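Local atomic coordinates of bottromycin amidohydrolase (Streptomyces purpureus, PDB entry 6I5S), a protein that probably hydrolyses a thiazoline-bearing intermediate as a zinc-dependent amidohydrolase and acts as the gatekeeper of bottromycin biosynthesis. Residues R225-L230 and H267-T272. Sequence-based numbering, arbitrary orientation. Where two conformers were deposited one is given.
With ZN (zinc ion), chain B.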
ATOM      1  N   ARG A 225       4.171   8.879  13.391  1.00 27.25           N
ATOM      2  CA  ARG A 225       2.802   8.791  12.904  1.00 26.45           C
ATOM      3  C   ARG A 225       2.434   7.346  12.584  1.00 24.82           C
ATOM      4  O   ARG A 225       1.305   6.917  12.848  1.00 28.53           O
ATOM      5  CB  ARG A 225       2.617   9.670  11.672  1.00 25.36           C
ATOM      6  CG  ARG A 225       1.329   9.432  10.780  1.00 29.69           C
ATOM      7  CD  ARG A 225       0.106   9.928  11.473  1.00 31.24           C
ATOM      8  NE  ARG A 225       0.196  11.345  11.737  1.00 34.77           N
ATOM      9  CZ  ARG A 225      -0.055  12.312  10.885  1.00 37.02           C
ATOM     10  NH1 ARG A 225      -0.395  12.064   9.624  1.00 31.67           N
ATOM     11  NH2 ARG A 225       0.070  13.555  11.319  1.00 39.39           N
ATOM     12  N   SER A 226       3.386   6.583  12.055  1.00 28.13           N
ATOM     13  CA  SER A 226       3.192   5.158  11.879  1.00 26.55           C
ATOM     14  C   SER A 226       4.554   4.472  11.959  1.00 27.78           C
ATOM     15  O   SER A 226       5.597   5.083  11.724  1.00 27.07           O
ATOM     16  CB  SER A 226       2.522   4.800  10.533  1.00 24.47           C
ATOM     17  OG  SER A 226       3.441   5.011   9.436  1.00 27.39           O
ATOM     18  N   THR A 227       4.520   3.185  12.271  1.00 27.76           N
ATOM     19  CA  THR A 227       5.704   2.316  12.254  1.00 26.99           C
ATOM     20  C   THR A 227       5.410   1.116  11.359  1.00 30.12           C
ATOM     21  O   THR A 227       4.256   0.646  11.259  1.00 27.96           O
ATOM     22  CB  THR A 227       6.133   1.826  13.637  1.00 27.12           C
ATOM     23  OG1 THR A 227       5.067   1.115  14.292  1.00 28.92           O
ATOM     24  CG2 THR A 227       6.530   3.055  14.549  1.00 29.03           C
ATOM     25  N   GLU A 228       6.454   0.689  10.638  1.00 24.76           N
ATOM     26  CA  GLU A 228       6.319  -0.281   9.563  1.00 26.07           C
ATOM     27  C   GLU A 228       6.969  -1.618   9.932  1.00 25.64           C
ATOM     28  O   GLU A 228       8.001  -1.678  10.617  1.00 28.18           O
ATOM     29  CB  GLU A 228       6.956   0.234   8.261  1.00 36.34           C
ATOM     30  CG  GLU A 228       6.622   1.728   7.934  1.00 42.79           C
ATOM     31  CD  GLU A 228       5.156   1.905   7.727  1.00 37.42           C
ATOM     32  OE1 GLU A 228       4.628   1.188   6.847  1.00 37.72           O
ATOM     33  OE2 GLU A 228       4.527   2.718   8.438  1.00 34.26           O
ATOM     34  N   HIS A 229       6.384  -2.666   9.384  1.00 26.34           N
ATOM     35  CA  HIS A 229       6.938  -4.027   9.346  1.00 26.12           C
ATOM     36  C   HIS A 229       6.968  -4.705  10.704  1.00 25.34           C
ATOM     37  O   HIS A 229       7.551  -5.800  10.815  1.00 25.54           O
ATOM     38  CB  HIS A 229       8.372  -4.047   8.778  1.00 26.03           C
ATOM     39  CG  HIS A 229       8.588  -3.240   7.547  1.00 29.87           C
ATOM     40  ND1 HIS A 229       7.894  -3.444   6.374  1.00 29.92           N
ATOM     41  CD2 HIS A 229       9.480  -2.237   7.287  1.00 33.29           C
ATOM     42  CE1 HIS A 229       8.319  -2.583   5.460  1.00 32.28           C
ATOM     43  NE2 HIS A 229       9.284  -1.854   5.986  1.00 28.21           N
ATOM     44  N   LEU A 230       6.320  -4.143  11.726  1.00 28.45           N
ATOM     45  CA  LEU A 230       6.436  -4.591  13.119  1.00 29.45           C
ATOM     46  C   LEU A 230       7.853  -4.431  13.679  1.00 29.71           C
ATOM     47  O   LEU A 230       8.133  -4.914  14.787  1.00 29.77           O
ATOM     48  CB  LEU A 230       5.943  -6.056  13.271  1.00 24.22           C
ATOM     49  CG  LEU A 230       4.483  -6.299  12.889  1.00 26.72           C
ATOM     50  CD1 LEU A 230       4.144  -7.786  13.053  1.00 31.15           C
ATOM     51  CD2 LEU A 230       3.573  -5.455  13.756  1.00 30.06           C
ATOM     52  N   HIS A 267      -2.053   3.911  17.939  1.00 27.51           N
ATOM     53  CA  HIS A 267      -0.992   4.170  16.990  0.54 28.12           C
ATOM     54  C   HIS A 267      -1.148   3.312  15.737  1.00 29.38           C
ATOM     55  O   HIS A 267      -1.666   2.189  15.781  1.00 31.93           O
ATOM     56  CB  HIS A 267       0.339   3.947  17.674  0.54 34.11           C
ATOM     57  CG  HIS A 267       0.567   4.926  18.786  0.54 35.38           C
ATOM     58  ND1 HIS A 267       0.663   4.551  20.104  0.54 34.87           N
ATOM     59  CD2 HIS A 267       0.635   6.285  18.777  0.54 29.49           C
ATOM     60  CE1 HIS A 267       0.819   5.624  20.859  0.54 29.91           C
ATOM     61  NE2 HIS A 267       0.816   6.688  20.077  0.54 34.08           N
ATOM     62  N   PHE A 268      -0.711   3.877  14.601  1.00 27.21           N
ATOM     63  CA  PHE A 268      -0.867   3.254  13.299  1.00 25.25           C
ATOM     64  C   PHE A 268       0.286   2.298  13.076  1.00 29.99           C
ATOM     65  O   PHE A 268       1.445   2.701  13.187  1.00 26.48           O
ATOM     66  CB  PHE A 268      -0.885   4.275  12.191  1.00 25.94           C
ATOM     67  CG  PHE A 268      -2.090   5.203  12.232  1.00 28.32           C
ATOM     68  CD1 PHE A 268      -3.282   4.825  11.664  1.00 31.38           C
ATOM     69  CD2 PHE A 268      -2.026   6.410  12.892  1.00 31.92           C
ATOM     70  CE1 PHE A 268      -4.379   5.659  11.703  1.00 29.90           C
ATOM     71  CE2 PHE A 268      -3.102   7.257  12.915  1.00 34.89           C
ATOM     72  CZ  PHE A 268      -4.287   6.881  12.306  1.00 34.98           C
ATOM     73  N   VAL A 269      -0.044   1.046  12.736  1.00 28.18           N
ATOM     74  CA  VAL A 269       0.913  -0.038  12.540  1.00 24.67           C
ATOM     75  C   VAL A 269       0.668  -0.646  11.160  1.00 27.17           C
ATOM     76  O   VAL A 269      -0.435  -1.078  10.885  1.00 26.54           O
ATOM     77  CB  VAL A 269       0.763  -1.113  13.638  1.00 28.66           C
ATOM     78  CG1 VAL A 269       1.614  -2.320  13.315  1.00 30.42           C
ATOM     79  CG2 VAL A 269       1.134  -0.517  14.967  1.00 29.65           C
ATOM     80  N   CYS A 270       1.696  -0.691  10.317  1.00 26.04           N
ATOM     81  CA  CYS A 270       1.619  -1.234   8.960  1.00 26.55           C
ATOM     82  C   CYS A 270       2.548  -2.441   8.895  1.00 29.83           C
ATOM     83  O   CYS A 270       3.741  -2.298   8.634  1.00 29.80           O
ATOM     84  CB  CYS A 270       2.004  -0.157   7.927  1.00 27.56           C
ATOM     85  SG  CYS A 270       1.813  -0.743   6.274  1.00 30.46           S
ATOM     86  N   PRO A 271       2.038  -3.663   9.119  1.00 26.99           N
ATOM     87  CA  PRO A 271       2.949  -4.811   9.323  1.00 25.90           C
ATOM     88  C   PRO A 271       3.548  -5.403   8.056  1.00 26.34           C
ATOM     89  O   PRO A 271       4.529  -6.155   8.153  1.00 26.29           O
ATOM     90  CB  PRO A 271       2.063  -5.842  10.054  1.00 28.32           C
ATOM     91  CG  PRO A 271       0.643  -5.478   9.688  1.00 31.03           C
ATOM     92  CD  PRO A 271       0.648  -3.944   9.523  1.00 27.58           C
ATOM     93  N   THR A 272       2.982  -5.117   6.885  1.00 26.37           N
ATOM     94  CA  THR A 272       3.418  -5.664   5.601  1.00 24.39           C
ATOM     95  C   THR A 272       3.714  -7.151   5.697  1.00 28.09           C
ATOM     96  O   THR A 272       4.784  -7.627   5.341  1.00 26.73           O
ATOM     97  CB  THR A 272       4.616  -4.915   5.002  1.00 27.90           C
ATOM     98  OG1 THR A 272       5.782  -5.102   5.785  1.00 29.03           O
ATOM     99  CG2 THR A 272       4.362  -3.431   4.922  1.00 30.96           C
TER
HETATM  100 ZN    ZN B 501      11.079  -0.915   5.161  0.61 35.03          ZN
HETATM  101  O   HOH W   1       0.398   6.753  15.409  1.00 33.99           O
HETATM  102  O   HOH W   2      12.890  -1.132   4.037  1.00 60.36           O
HETATM  103  O   HOH W   3      10.583  -1.786   3.162  1.00 39.82           O
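The carbonyl oxygen of Arg-225 sits at the edge of the Phe-268 ring, 3.4 Å from CD2, and a water joins this oxygen to the backbone N of Phe-268. CB of Ser-226 then meets CB of Phe-268, while OG of Ser-226 donates to OE2 of Glu-228, two residues on in the same segment (2.7 Å). From Thr-227 onward the backbones of 226-228 and 268-270 pair in parallel. Thr-227 N donates to Phe-268 O, and Thr-227 O receives the nearly straight bond from Cys-270 N (3.0 Å). These neighbouring strands, continued on the far side of 268-270 by strand 342-343, are consistent with part of the parallel inner wall of the amidohydrolase-type β/α barrel, whose metal ligands lie at the C-terminal ends of the strands.

Glu-228 shares a face with Cys-270. The Glu-228 chain bends at chi2 (-63°), which brings CD close to Cys-270, and OE1 lies 3.1 Å from Cys-270 CB. The buried carboxylate is also held from elsewhere: OE1 is hydrogen-bonded to ND1 of His-94, a ligand of the second zinc ion, so that Glu-228 is second-shell to that metal, and OE2 forms a salt bridge with Arg-115.

Just past the strand, His-229 N donates to Cys-270 O at 2.8 Å. The ring uses both nitrogens: NE2 binds a zinc ion at 2.2 Å, whereas ND1 donates in the ring plane to Thr-272 OG1 (2.7 Å, 169° at the hydrogen). Gripped at two ring nitrogens, the imidazole has its rotation fixed, and Thr-272 positions it from the second shell. Two waters, His-210 and the carboxylated lysine at position 183, which bridges to the other zinc ion, complete this site.

The end of the Leu-230 side chain returns to segment 267-272, with CG against Pro-271 CB and CD2 3.7 Å from Val-269 CG1.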